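Local coordinates for protein putative aldo/keto reductase (Salmonella enterica subsp. enterica serovar Typhimurium, PDB 4R9O) that probably acts as an NADP-dependent oxidoreductase of the aldo/keto reductase family, built on a TIM barrel, at residues 36-41 with 68-73; 59-64 with 88-93; 4-9 with 17-22. One frame throughout, in Å; residues are numbered along the deposited sequence.

Interaction 1: residues 36-41 with 68-73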
ATOM      1  N   GLN C  36      19.819 -42.997  13.277  1.00 42.17           N
ATOM      2  CA  GLN C  36      19.006 -42.132  14.122  1.00 41.87           C
ATOM      3  C   GLN C  36      17.741 -41.656  13.401  1.00 39.67           C
ATOM      4  O   GLN C  36      16.689 -41.485  14.019  1.00 37.80           O
ATOM      5  CB  GLN C  36      19.822 -40.936  14.599  1.00 41.51           C
ATOM      6  CG  GLN C  36      20.666 -41.233  15.830  1.00 40.53           C
ATOM      7  CD  GLN C  36      21.562 -40.074  16.192  1.00 41.12           C
ATOM      8  OE1 GLN C  36      22.167 -39.451  15.317  1.00 43.70           O
ATOM      9  NE2 GLN C  36      21.649 -39.765  17.488  1.00 40.75           N
ATOM     10  N   LEU C  37      17.843 -41.451  12.094  1.00 33.05           N
ATOM     11  CA  LEU C  37      16.688 -41.056  11.297  1.00 33.32           C
ATOM     12  C   LEU C  37      15.666 -42.197  11.221  1.00 36.52           C
ATOM     13  O   LEU C  37      14.457 -41.967  11.289  1.00 37.80           O
ATOM     14  CB  LEU C  37      17.135 -40.636   9.900  1.00 34.93           C
ATOM     15  CG  LEU C  37      16.065 -40.119   8.949  1.00 35.14           C
ATOM     16  CD1 LEU C  37      15.256 -39.026   9.637  1.00 28.72           C
ATOM     17  CD2 LEU C  37      16.731 -39.614   7.677  1.00 35.85           C
ATOM     18  N   VAL C  38      16.158 -43.427  11.097  1.00 37.82           N
ATOM     19  CA  VAL C  38      15.291 -44.599  11.132  1.00 39.38           C
ATOM     20  C   VAL C  38      14.441 -44.605  12.402  1.00 39.77           C
ATOM     21  O   VAL C  38      13.223 -44.789  12.348  1.00 37.13           O
ATOM     22  CB  VAL C  38      16.101 -45.915  11.061  1.00 41.15           C
ATOM     23  CG1 VAL C  38      15.228 -47.102  11.454  1.00 39.92           C
ATOM     24  CG2 VAL C  38      16.704 -46.099   9.667  1.00 42.65           C
ATOM     25  N   SER C  39      15.097 -44.404  13.541  1.00 41.06           N
ATOM     26  CA  SER C  39      14.420 -44.402  14.835  1.00 41.31           C
ATOM     27  C   SER C  39      13.383 -43.282  14.944  1.00 38.01           C
ATOM     28  O   SER C  39      12.288 -43.497  15.470  1.00 37.26           O
ATOM     29  CB  SER C  39      15.447 -44.275  15.962  1.00 43.13           C
ATOM     30  OG  SER C  39      16.432 -45.278  15.835  1.00 48.35           O
ATOM     31  N   PHE C  40      13.742 -42.095  14.455  1.00 33.54           N
ATOM     32  CA  PHE C  40      12.842 -40.938  14.469  1.00 35.29           C
ATOM     33  C   PHE C  40      11.592 -41.177  13.618  1.00 35.54           C
ATOM     34  O   PHE C  40      10.478 -40.853  14.032  1.00 37.39           O
ATOM     35  CB  PHE C  40      13.574 -39.677  13.983  1.00 34.33           C
ATOM     36  CG  PHE C  40      12.702 -38.454  13.933  1.00 35.54           C
ATOM     37  CD1 PHE C  40      12.326 -37.810  15.100  1.00 37.50           C
ATOM     38  CD2 PHE C  40      12.254 -37.951  12.718  1.00 35.40           C
ATOM     39  CE1 PHE C  40      11.519 -36.690  15.065  1.00 38.82           C
ATOM     40  CE2 PHE C  40      11.439 -36.832  12.668  1.00 33.52           C
ATOM     41  CZ  PHE C  40      11.069 -36.195  13.835  1.00 35.72           C
ATOM     42  N   ILE C  41      11.786 -41.732  12.427  1.00 35.13           N
ATOM     43  CA  ILE C  41      10.681 -42.113  11.555  1.00 35.31           C
ATOM     44  C   ILE C  41       9.780 -43.126  12.256  1.00 36.34           C
ATOM     45  O   ILE C  41       8.569 -42.943  12.322  1.00 36.97           O
ATOM     46  CB  ILE C  41      11.190 -42.708  10.221  1.00 38.21           C
ATOM     47  CG1 ILE C  41      11.918 -41.637   9.401  1.00 35.89           C
ATOM     48  CG2 ILE C  41      10.031 -43.303   9.420  1.00 37.59           C
ATOM     49  CD1 ILE C  41      12.664 -42.181   8.200  1.00 36.48           C
ATOM     50  N   GLY C  68      16.336 -41.275   1.910  1.00 30.98           N
ATOM     51  CA  GLY C  68      16.425 -42.561   1.238  1.00 35.29           C
ATOM     52  C   GLY C  68      17.451 -43.508   1.839  1.00 38.11           C
ATOM     53  O   GLY C  68      17.343 -44.724   1.694  1.00 37.83           O
ATOM     54  N   GLU C  69      18.460 -42.961   2.508  1.00 40.50           N
ATOM     55  CA  GLU C  69      19.432 -43.794   3.208  1.00 43.40           C
ATOM     56  C   GLU C  69      18.796 -44.504   4.393  1.00 42.37           C
ATOM     57  O   GLU C  69      19.140 -45.644   4.697  1.00 41.91           O
ATOM     58  CB  GLU C  69      20.618 -42.962   3.684  1.00 49.57           C
ATOM     59  CG  GLU C  69      21.497 -42.433   2.573  1.00 55.30           C
ATOM     60  CD  GLU C  69      22.598 -41.528   3.095  1.00 62.69           C
ATOM     61  OE1 GLU C  69      22.539 -41.135   4.284  1.00 65.90           O
ATOM     62  OE2 GLU C  69      23.534 -41.222   2.324  1.00 66.61           O
ATOM     63  N   ALA C  70      17.872 -43.823   5.067  1.00 39.67           N
ATOM     64  CA  ALA C  70      17.134 -44.430   6.169  1.00 39.09           C
ATOM     65  C   ALA C  70      16.188 -45.503   5.648  1.00 40.25           C
ATOM     66  O   ALA C  70      16.087 -46.588   6.222  1.00 43.66           O
ATOM     67  CB  ALA C  70      16.362 -43.378   6.953  1.00 34.53           C
ATOM     68  N   LEU C  71      15.501 -45.200   4.550  1.00 35.94           N
ATOM     69  CA  LEU C  71      14.603 -46.168   3.926  1.00 38.04           C
ATOM     70  C   LEU C  71      15.340 -47.409   3.428  1.00 42.10           C
ATOM     71  O   LEU C  71      14.761 -48.494   3.357  1.00 43.24           O
ATOM     72  CB  LEU C  71      13.839 -45.524   2.766  1.00 38.21           C
ATOM     73  CG  LEU C  71      12.800 -44.489   3.167  1.00 35.99           C
ATOM     74  CD1 LEU C  71      11.971 -44.037   1.956  1.00 37.41           C
ATOM     75  CD2 LEU C  71      11.909 -45.030   4.287  1.00 36.19           C
ATOM     76  N   THR C  72      16.613 -47.248   3.081  1.00 41.65           N
ATOM     77  CA  THR C  72      17.403 -48.367   2.596  1.00 43.99           C
ATOM     78  C   THR C  72      17.771 -49.285   3.760  1.00 45.24           C
ATOM     79  O   THR C  72      17.777 -50.498   3.609  1.00 46.58           O
ATOM     80  CB  THR C  72      18.677 -47.894   1.861  1.00 43.18           C
ATOM     81  OG1 THR C  72      18.307 -47.185   0.672  1.00 42.89           O
ATOM     82  CG2 THR C  72      19.556 -49.075   1.483  1.00 43.17           C
ATOM     83  N   LEU C  73      18.042 -48.703   4.923  1.00 45.89           N
ATOM     84  CA  LEU C  73      18.325 -49.485   6.127  1.00 48.64           C
ATOM     85  C   LEU C  73      17.069 -50.162   6.675  1.00 51.52           C
ATOM     86  O   LEU C  73      17.154 -51.194   7.336  1.00 55.20           O
ATOM     87  CB  LEU C  73      18.943 -48.603   7.210  1.00 47.08           C
ATOM     88  CG  LEU C  73      20.330 -48.029   6.935  1.00 48.25           C
ATOM     89  CD1 LEU C  73      20.727 -47.053   8.027  1.00 49.23           C
ATOM     90  CD2 LEU C  73      21.355 -49.139   6.806  1.00 49.20           C
TER

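Interaction 2: residues 59-64 with 88-93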
ATOM      1  N   GLY C  59      17.649 -28.561   1.774  1.00 34.23           N
ATOM      2  CA  GLY C  59      18.965 -28.864   2.297  1.00 34.56           C
ATOM      3  C   GLY C  59      20.024 -28.817   1.218  1.00 35.92           C
ATOM      4  O   GLY C  59      21.022 -29.533   1.281  1.00 35.73           O
ATOM      5  N   GLY C  60      19.806 -27.968   0.218  1.00 35.37           N
ATOM      6  CA  GLY C  60      20.748 -27.844  -0.874  1.00 34.24           C
ATOM      7  C   GLY C  60      20.770 -29.098  -1.725  1.00 30.60           C
ATOM      8  O   GLY C  60      21.840 -29.584  -2.090  1.00 31.89           O
ATOM      9  N   TYR C  61      19.581 -29.612  -2.035  1.00 29.33           N
ATOM     10  CA  TYR C  61      19.411 -30.835  -2.821  1.00 33.20           C
ATOM     11  C   TYR C  61      20.027 -32.042  -2.108  1.00 33.60           C
ATOM     12  O   TYR C  61      20.626 -32.904  -2.748  1.00 36.36           O
ATOM     13  CB  TYR C  61      20.024 -30.690  -4.230  1.00 30.40           C
ATOM     14  CG  TYR C  61      19.376 -29.619  -5.106  1.00 30.00           C
ATOM     15  CD1 TYR C  61      18.293 -29.920  -5.927  1.00 29.80           C
ATOM     16  CD2 TYR C  61      19.864 -28.316  -5.121  1.00 31.16           C
ATOM     17  CE1 TYR C  61      17.697 -28.945  -6.735  1.00 29.48           C
ATOM     18  CE2 TYR C  61      19.280 -27.337  -5.920  1.00 30.81           C
ATOM     19  CZ  TYR C  61      18.203 -27.660  -6.728  1.00 31.55           C
ATOM     20  OH  TYR C  61      17.632 -26.695  -7.525  1.00 32.85           O
ATOM     21  N   GLN C  62      19.862 -32.113  -0.790  1.00 30.64           N
ATOM     22  CA  GLN C  62      20.449 -33.213  -0.021  1.00 33.93           C
ATOM     23  C   GLN C  62      19.466 -33.989   0.847  1.00 33.16           C
ATOM     24  O   GLN C  62      19.740 -35.144   1.200  1.00 34.58           O
ATOM     25  CB  GLN C  62      21.564 -32.697   0.887  1.00 34.92           C
ATOM     26  CG  GLN C  62      22.805 -32.220   0.187  1.00 39.27           C
ATOM     27  CD  GLN C  62      23.809 -31.670   1.181  1.00 45.44           C
ATOM     28  OE1 GLN C  62      23.684 -30.532   1.639  1.00 50.46           O
ATOM     29  NE2 GLN C  62      24.792 -32.483   1.544  1.00 45.13           N
ATOM     30  N   CYS C  63      18.350 -33.364   1.221  1.00 29.25           N
ATOM     31  CA  CYS C  63      17.452 -33.971   2.209  1.00 28.94           C
ATOM     32  C   CYS C  63      16.780 -35.233   1.693  1.00 30.77           C
ATOM     33  O   CYS C  63      16.621 -36.189   2.448  1.00 33.17           O
ATOM     34  CB  CYS C  63      16.376 -32.981   2.667  1.00 26.65           C
ATOM     35  SG  CYS C  63      16.976 -31.711   3.806  1.00 32.65           S
ATOM     36  N   GLU C  64      16.376 -35.237   0.424  1.00 28.81           N
ATOM     37  CA  GLU C  64      15.740 -36.430  -0.146  1.00 31.48           C
ATOM     38  C   GLU C  64      16.659 -37.644  -0.022  1.00 32.18           C
ATOM     39  O   GLU C  64      16.242 -38.701   0.444  1.00 30.85           O
ATOM     40  CB  GLU C  64      15.360 -36.215  -1.617  1.00 31.97           C
ATOM     41  CG  GLU C  64      13.996 -35.559  -1.823  1.00 29.81           C
ATOM     42  CD  GLU C  64      13.673 -35.331  -3.298  1.00 34.53           C
ATOM     43  OE1 GLU C  64      14.609 -35.319  -4.132  1.00 33.70           O
ATOM     44  OE2 GLU C  64      12.475 -35.157  -3.621  1.00 37.04           O
ATOM     45  N   GLY C  88      10.138 -27.578  -9.144  1.00 26.84           N
ATOM     46  CA  GLY C  88       9.742 -26.304  -9.718  1.00 27.41           C
ATOM     47  C   GLY C  88      10.679 -25.162  -9.382  1.00 30.81           C
ATOM     48  O   GLY C  88      10.757 -24.169 -10.114  1.00 30.09           O
ATOM     49  N   ILE C  89      11.423 -25.298  -8.290  1.00 30.45           N
ATOM     50  CA  ILE C  89      12.377 -24.256  -7.929  1.00 30.18           C
ATOM     51  C   ILE C  89      13.812 -24.654  -8.306  1.00 30.51           C
ATOM     52  O   ILE C  89      14.201 -25.821  -8.205  1.00 29.98           O
ATOM     53  CB  ILE C  89      12.283 -23.926  -6.430  1.00 29.58           C
ATOM     54  CG1 ILE C  89      10.847 -23.501  -6.079  1.00 30.88           C
ATOM     55  CG2 ILE C  89      13.270 -22.827  -6.048  1.00 29.60           C
ATOM     56  CD1 ILE C  89      10.626 -23.248  -4.603  1.00 29.55           C
ATOM     57  N   ALA C  90      14.580 -23.679  -8.785  1.00 29.42           N
ATOM     58  CA  ALA C  90      15.994 -23.883  -9.083  1.00 31.98           C
ATOM     59  C   ALA C  90      16.839 -22.934  -8.231  1.00 32.95           C
ATOM     60  O   ALA C  90      16.696 -21.717  -8.336  1.00 33.26           O
ATOM     61  CB  ALA C  90      16.263 -23.671 -10.560  1.00 30.11           C
ATOM     62  N   THR C  91      17.687 -23.489  -7.367  1.00 29.87           N
ATOM     63  CA  THR C  91      18.469 -22.667  -6.440  1.00 31.58           C
ATOM     64  C   THR C  91      19.933 -22.635  -6.849  1.00 30.95           C
ATOM     65  O   THR C  91      20.373 -23.432  -7.684  1.00 30.47           O
ATOM     66  CB  THR C  91      18.363 -23.169  -4.965  1.00 32.93           C
ATOM     67  OG1 THR C  91      19.214 -24.306  -4.761  1.00 34.93           O
ATOM     68  CG2 THR C  91      16.928 -23.540  -4.614  1.00 30.95           C
ATOM     69  N   THR C  92      20.687 -21.708  -6.264  1.00 31.39           N
ATOM     70  CA  THR C  92      22.099 -21.563  -6.597  1.00 33.98           C
ATOM     71  C   THR C  92      22.961 -22.599  -5.876  1.00 34.34           C
ATOM     72  O   THR C  92      24.179 -22.503  -5.894  1.00 34.47           O
ATOM     73  CB  THR C  92      22.626 -20.162  -6.242  1.00 35.50           C
ATOM     74  OG1 THR C  92      22.320 -19.872  -4.871  1.00 37.19           O
ATOM     75  CG2 THR C  92      21.979 -19.111  -7.132  1.00 35.81           C
ATOM     76  N   ALA C  93      22.325 -23.576  -5.233  1.00 32.86           N
ATOM     77  CA  ALA C  93      23.059 -24.709  -4.672  1.00 36.31           C
ATOM     78  C   ALA C  93      23.572 -25.589  -5.810  1.00 38.17           C
ATOM     79  O   ALA C  93      24.499 -26.374  -5.630  1.00 38.60           O
ATOM     80  CB  ALA C  93      22.178 -25.510  -3.713  1.00 34.92           C
TER
HETATM   81  O   HOH W   1      16.089 -27.583  -9.410  1.00 28.42           O

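Interaction 3: residues 4-9 with 17-22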
ATOM      1  N   MET C   4      -3.755 -42.067  18.648  1.00 52.45           N
ATOM      2  CA  MET C   4      -2.903 -41.719  17.514  1.00 53.24           C
ATOM      3  C   MET C   4      -3.559 -40.721  16.558  1.00 51.14           C
ATOM      4  O   MET C   4      -4.769 -40.520  16.582  1.00 50.77           O
ATOM      5  CB  MET C   4      -2.510 -42.974  16.739  1.00 55.10           C
ATOM      6  CG  MET C   4      -1.592 -43.920  17.498  1.00 56.21           C
ATOM      7  SD  MET C   4      -0.895 -45.161  16.394  1.00 78.45           S
ATOM      8  CE  MET C   4      -2.254 -45.419  15.253  1.00 60.26           C
ATOM      9  N   VAL C   5      -2.741 -40.114  15.706  1.00 49.80           N
ATOM     10  CA  VAL C   5      -3.208 -39.095  14.779  1.00 49.82           C
ATOM     11  C   VAL C   5      -4.272 -39.616  13.821  1.00 51.91           C
ATOM     12  O   VAL C   5      -4.091 -40.655  13.187  1.00 53.22           O
ATOM     13  CB  VAL C   5      -2.040 -38.524  13.967  1.00 47.51           C
ATOM     14  CG1 VAL C   5      -2.519 -37.415  13.040  1.00 44.27           C
ATOM     15  CG2 VAL C   5      -0.987 -38.002  14.902  1.00 48.97           C
ATOM     16  N   GLN C   6      -5.381 -38.883  13.735  1.00 51.88           N
ATOM     17  CA  GLN C   6      -6.471 -39.206  12.824  1.00 53.99           C
ATOM     18  C   GLN C   6      -5.977 -39.289  11.373  1.00 51.69           C
ATOM     19  O   GLN C   6      -5.007 -38.622  10.995  1.00 51.16           O
ATOM     20  CB  GLN C   6      -7.582 -38.159  12.949  1.00 58.06           C
ATOM     21  CG  GLN C   6      -8.816 -38.439  12.108  1.00 64.19           C
ATOM     22  CD  GLN C   6      -9.714 -37.223  11.973  1.00 69.07           C
ATOM     23  OE1 GLN C   6      -9.512 -36.207  12.645  1.00 70.90           O
ATOM     24  NE2 GLN C   6     -10.715 -37.319  11.098  1.00 69.75           N
ATOM     25  N   ARG C   7      -6.632 -40.118  10.567  1.00 49.83           N
ATOM     26  CA  ARG C   7      -6.332 -40.178   9.145  1.00 46.76           C
ATOM     27  C   ARG C   7      -7.418 -39.431   8.388  1.00 44.11           C
ATOM     28  O   ARG C   7      -8.571 -39.408   8.814  1.00 44.13           O
ATOM     29  CB  ARG C   7      -6.223 -41.621   8.667  1.00 49.86           C
ATOM     30  CG  ARG C   7      -5.244 -42.439   9.486  1.00 51.58           C
ATOM     31  CD  ARG C   7      -4.781 -43.675   8.742  1.00 54.73           C
ATOM     32  NE  ARG C   7      -4.197 -43.355   7.440  1.00 52.69           N
ATOM     33  CZ  ARG C   7      -3.007 -42.784   7.270  1.00 48.83           C
ATOM     34  NH1 ARG C   7      -2.561 -42.538   6.045  1.00 47.34           N
ATOM     35  NH2 ARG C   7      -2.272 -42.442   8.319  1.00 46.70           N
ATOM     36  N   VAL C   8      -7.049 -38.799   7.277  1.00 39.04           N
ATOM     37  CA  VAL C   8      -7.978 -37.932   6.571  1.00 36.98           C
ATOM     38  C   VAL C   8      -7.832 -38.097   5.066  1.00 36.64           C
ATOM     39  O   VAL C   8      -6.730 -38.279   4.554  1.00 35.58           O
ATOM     40  CB  VAL C   8      -7.771 -36.441   6.959  1.00 42.07           C
ATOM     41  CG1 VAL C   8      -8.154 -36.195   8.414  1.00 43.14           C
ATOM     42  CG2 VAL C   8      -6.340 -36.004   6.709  1.00 40.51           C
ATOM     43  N   THR C   9      -8.953 -38.072   4.359  1.00 38.50           N
ATOM     44  CA  THR C   9      -8.917 -38.008   2.903  1.00 39.07           C
ATOM     45  C   THR C   9      -8.772 -36.546   2.497  1.00 36.32           C
ATOM     46  O   THR C   9      -9.639 -35.733   2.792  1.00 34.43           O
ATOM     47  CB  THR C   9     -10.181 -38.621   2.278  1.00 42.98           C
ATOM     48  OG1 THR C   9     -10.349 -39.956   2.772  1.00 45.69           O
ATOM     49  CG2 THR C   9     -10.064 -38.661   0.761  1.00 41.86           C
ATOM     50  N   PHE C  17      -4.183 -39.308   4.135  1.00 37.05           N
ATOM     51  CA  PHE C  17      -3.004 -38.850   4.869  1.00 36.53           C
ATOM     52  C   PHE C  17      -3.233 -38.856   6.375  1.00 38.47           C
ATOM     53  O   PHE C  17      -4.362 -38.984   6.851  1.00 37.88           O
ATOM     54  CB  PHE C  17      -2.604 -37.433   4.437  1.00 34.52           C
ATOM     55  CG  PHE C  17      -1.910 -37.363   3.102  1.00 33.24           C
ATOM     56  CD1 PHE C  17      -1.556 -38.515   2.420  1.00 31.97           C
ATOM     57  CD2 PHE C  17      -1.603 -36.132   2.535  1.00 34.67           C
ATOM     58  CE1 PHE C  17      -0.920 -38.448   1.192  1.00 33.48           C
ATOM     59  CE2 PHE C  17      -0.957 -36.057   1.302  1.00 33.82           C
ATOM     60  CZ  PHE C  17      -0.615 -37.217   0.635  1.00 34.18           C
ATOM     61  N   SER C  18      -2.156 -38.721   7.137  1.00 39.53           N
ATOM     62  CA  SER C  18      -2.321 -38.423   8.553  1.00 37.57           C
ATOM     63  C   SER C  18      -2.600 -36.916   8.659  1.00 34.22           C
ATOM     64  O   SER C  18      -2.071 -36.136   7.879  1.00 31.88           O
ATOM     65  CB  SER C  18      -1.089 -38.850   9.362  1.00 36.13           C
ATOM     66  OG  SER C  18       0.084 -38.202   8.903  1.00 35.68           O
ATOM     67  N   ARG C  19      -3.450 -36.525   9.600  1.00 33.10           N
ATOM     68  CA  ARG C  19      -3.854 -35.131   9.778  1.00 33.31           C
ATOM     69  C   ARG C  19      -2.671 -34.206  10.067  1.00 33.82           C
ATOM     70  O   ARG C  19      -2.681 -33.027   9.706  1.00 32.08           O
ATOM     71  CB  ARG C  19      -4.880 -35.037  10.910  1.00 36.68           C
ATOM     72  CG  ARG C  19      -5.579 -33.711  11.016  1.00 38.97           C
ATOM     73  CD  ARG C  19      -6.562 -33.745  12.162  1.00 41.60           C
ATOM     74  NE  ARG C  19      -7.386 -32.549  12.174  1.00 42.09           N
ATOM     75  CZ  ARG C  19      -8.301 -32.289  13.093  1.00 42.76           C
ATOM     76  NH1 ARG C  19      -8.503 -33.153  14.083  1.00 42.88           N
ATOM     77  NH2 ARG C  19      -9.006 -31.164  13.022  1.00 43.71           N
ATOM     78  N   PHE C  20      -1.660 -34.741  10.743  1.00 32.29           N
ATOM     79  CA  PHE C  20      -0.410 -34.017  10.934  1.00 33.38           C
ATOM     80  C   PHE C  20       0.667 -34.608  10.021  1.00 31.77           C
ATOM     81  O   PHE C  20       0.751 -35.818   9.846  1.00 31.65           O
ATOM     82  CB  PHE C  20       0.035 -34.063  12.399  1.00 35.82           C
ATOM     83  CG  PHE C  20      -0.671 -33.071  13.282  1.00 35.03           C
ATOM     84  CD1 PHE C  20      -0.128 -31.818  13.508  1.00 35.45           C
ATOM     85  CD2 PHE C  20      -1.866 -33.397  13.900  1.00 38.82           C
ATOM     86  CE1 PHE C  20      -0.774 -30.895  14.324  1.00 39.34           C
ATOM     87  CE2 PHE C  20      -2.514 -32.487  14.727  1.00 39.96           C
ATOM     88  CZ  PHE C  20      -1.965 -31.233  14.938  1.00 39.94           C
ATOM     89  N   VAL C  21       1.483 -33.737   9.440  1.00 31.50           N
ATOM     90  CA  VAL C  21       2.500 -34.136   8.470  1.00 29.44           C
ATOM     91  C   VAL C  21       3.906 -33.842   8.984  1.00 30.65           C
ATOM     92  O   VAL C  21       4.184 -32.733   9.446  1.00 30.18           O
ATOM     93  CB  VAL C  21       2.273 -33.407   7.124  1.00 29.15           C
ATOM     94  CG1 VAL C  21       3.413 -33.690   6.139  1.00 30.20           C
ATOM     95  CG2 VAL C  21       0.926 -33.811   6.531  1.00 28.75           C
ATOM     96  N   MET C  22       4.801 -34.828   8.928  1.00 32.80           N
ATOM     97  CA  MET C  22       6.193 -34.570   9.311  1.00 31.07           C
ATOM     98  C   MET C  22       6.965 -33.967   8.140  1.00 28.84           C
ATOM     99  O   MET C  22       7.130 -34.610   7.104  1.00 30.13           O
ATOM    100  CB  MET C  22       6.886 -35.850   9.793  1.00 32.08           C
ATOM    101  CG  MET C  22       8.273 -35.600  10.375  1.00 34.19           C
ATOM    102  SD  MET C  22       8.210 -34.605  11.885  1.00 38.09           S
ATOM    103  CE  MET C  22       9.563 -33.468  11.609  1.00 65.75           C
TER

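Interaction 1: residues 36-41 with 68-73
Leu-37 holds CG anti to its backbone N (chi1 -177°), Val-38 turns CG2 to the side of its own N, and Ile-41 sets CG1 beside N (chi1 -66°) with an extended chain beyond it; together these torsions send three branched side chains toward one methyl group, Ala-70 CB. The contact joins two neighbouring helices, 34-46 and 63-73, of the outer layer of the TIM barrel. Their short segments cross steeply, with a signed angle of -81° and an axis separation of 8.9 Å. Val-38 and Ala-70 mark the crossing, their CA atoms 5.3 Å apart, a closeness suited to the small alanine. Leu-37 meets the methyl with its branch point, CG lying 3.8 Å from Ala-70 CB, and its CD2 methyl comes almost as near. From a turn further along the same helix Ile-41 arrives end-on, its CD1 at 4.1 Å from Ala-70 CB. Val-38 uses CG2 alone: this methyl sits 3.9 Å from Ala-70 CB, closer still to the carbonyl O of Ala-70 at 3.5 Å, and also near the first side-chain carbon of Leu-73. No hydrogen bond links the two segments; the side-chain contacts across them are apolar. Leu-73, more exposed, also reaches back to Ala-34 and Arg-35 at the start of helix 34-46, and Ile-41 rests in addition on Tyr-24 and Leu-77. On the same helix Phe-40 meets the ring of Trp-30 edge-to-face. Near the C-terminal end of helix 63-73, Thr-72 OG1 bonds back to Gly-68 O at 2.8 Å, approaching from above the carbonyl plane, while Thr-72 N holds the same oxygen.

Interaction 2: residues 59-64 with 88-93
The side chains of Tyr-61 and Thr-91 meet tip to tip, Thr-91 OG1 pressing on the ring carbon Tyr-61 CE2 at 3.2 Å, a tight fit. The Thr-91 backbone adds a nearly straight hydrogen bond from its N to Tyr-61 OH (3.2 Å, 168°). A water 2.6 Å from Tyr-61 OH lies at the ring edge, in plane, and donates to Ile-89 O at 2.8 Å, so the phenol is tied to the backbone at two places, directly at Thr-91 N and through the water at Ile-89 O. Along the ring edge Ala-93 CB touches Tyr-61 CD2 at 3.9 Å and also packs on Gly-60 CA. Behind this shell, Thr-91 OG1 accepts from Ala-93 N (3.2 Å), an ST turn, and is also hydrogen-bonded to Gln-231 of the second subunit. Gly-59, Gly-60 and Tyr-61 all have positive phi, a left-handed turn just after Tyr-58, the probable proton donor. Arg-94 adds a cation-pi contact to the Tyr-61 ring. The turn, leading from helix 58-61 into helix 63-73, is thereby pinned to the chain leaving the barrel strand 82-90, which pairs antiparallel with strand 101-102.

Interaction 3: residues 4-9 with 17-22
Residues 7-8 and 17-18 run antiparallel, Val-8 and Phe-17 forming a hydrogen-bonded pair and Arg-7 with Ser-18 the adjoining non-hydrogen-bonded one. Val-8 N donates to Phe-17 O at 2.7 Å and Phe-17 N returns the bond to Val-8 O at 2.8 Å, both donors lying nearly along the C=O axis. Beyond the pairs a third bond, Arg-19 N to Gln-6 O (3.0 Å), lies in the carbonyl plane. The side chain of Arg-7 is bent at chi3 (56°), which folds its guanidinium back over the partner strand; one face lies above Phe-17 C, 3.6 Å from the plane. Glu-16 holds its NE in a salt bridge, and Thr-50 bonds to NH2. Val-8 and Phe-17 share the other face of the sheet, where both lean on Leu-261. This is the N-terminal beta hairpin of aldo/keto reductases, which closes the N-terminal end of the TIM barrel; its second strand, 16-23, is broken at Arg-19 and Phe-20 and continues into the barrel from Val-21. At the break, Ser-18 turns OG into the crowded position between backbone N and carbonyl carbon (chi1 59°), from where it donates to Phe-20 O at 2.6 Å in the carbonyl plane. The same hydroxyl is also hydrogen-bonded to Thr-50 N. Val-5 fits against the break with CG1, 3.6 Å from Phe-20 N, and that methyl meets the Phe-20 ring at its edge, near CD2. Arg-19 stretches out fully from CG to NE and crosses the Gln-6 amide obliquely, the two planes 80° apart, with Gln-6 OE1 3.5 Å from Arg-19 NH1. The stronger partner of that NH1 is Glu-279, in a salt bridge; the other carboxylate oxygen of Glu-279 is hydrogen-bonded to Gln-6 N.

From the N terminus, interaction 3 closes first: the hairpin connection of seven residues between 4-9 and 17-22 is closed before either other contact opens, joining the N-terminal strand to barrel strand 16-23. Interaction 1 then starts at 36-41 and ties helix 34-46 to helix 63-73; its loop back to 68-73 is crossed by interaction 2, because 59-64 lies within that loop while 88-93 lies past its end. Interaction 2 joins the turn before helix 63-73 to the end of strand 82-90, its centre 20 Å from that of interaction 1. Interaction 3 meets interaction 1 directly, Met-22 SD touching Phe-40 CZ at 3.8 Å. Interactions 2 and 3 lie on opposite sides of the chain's centre but reach the same sheet.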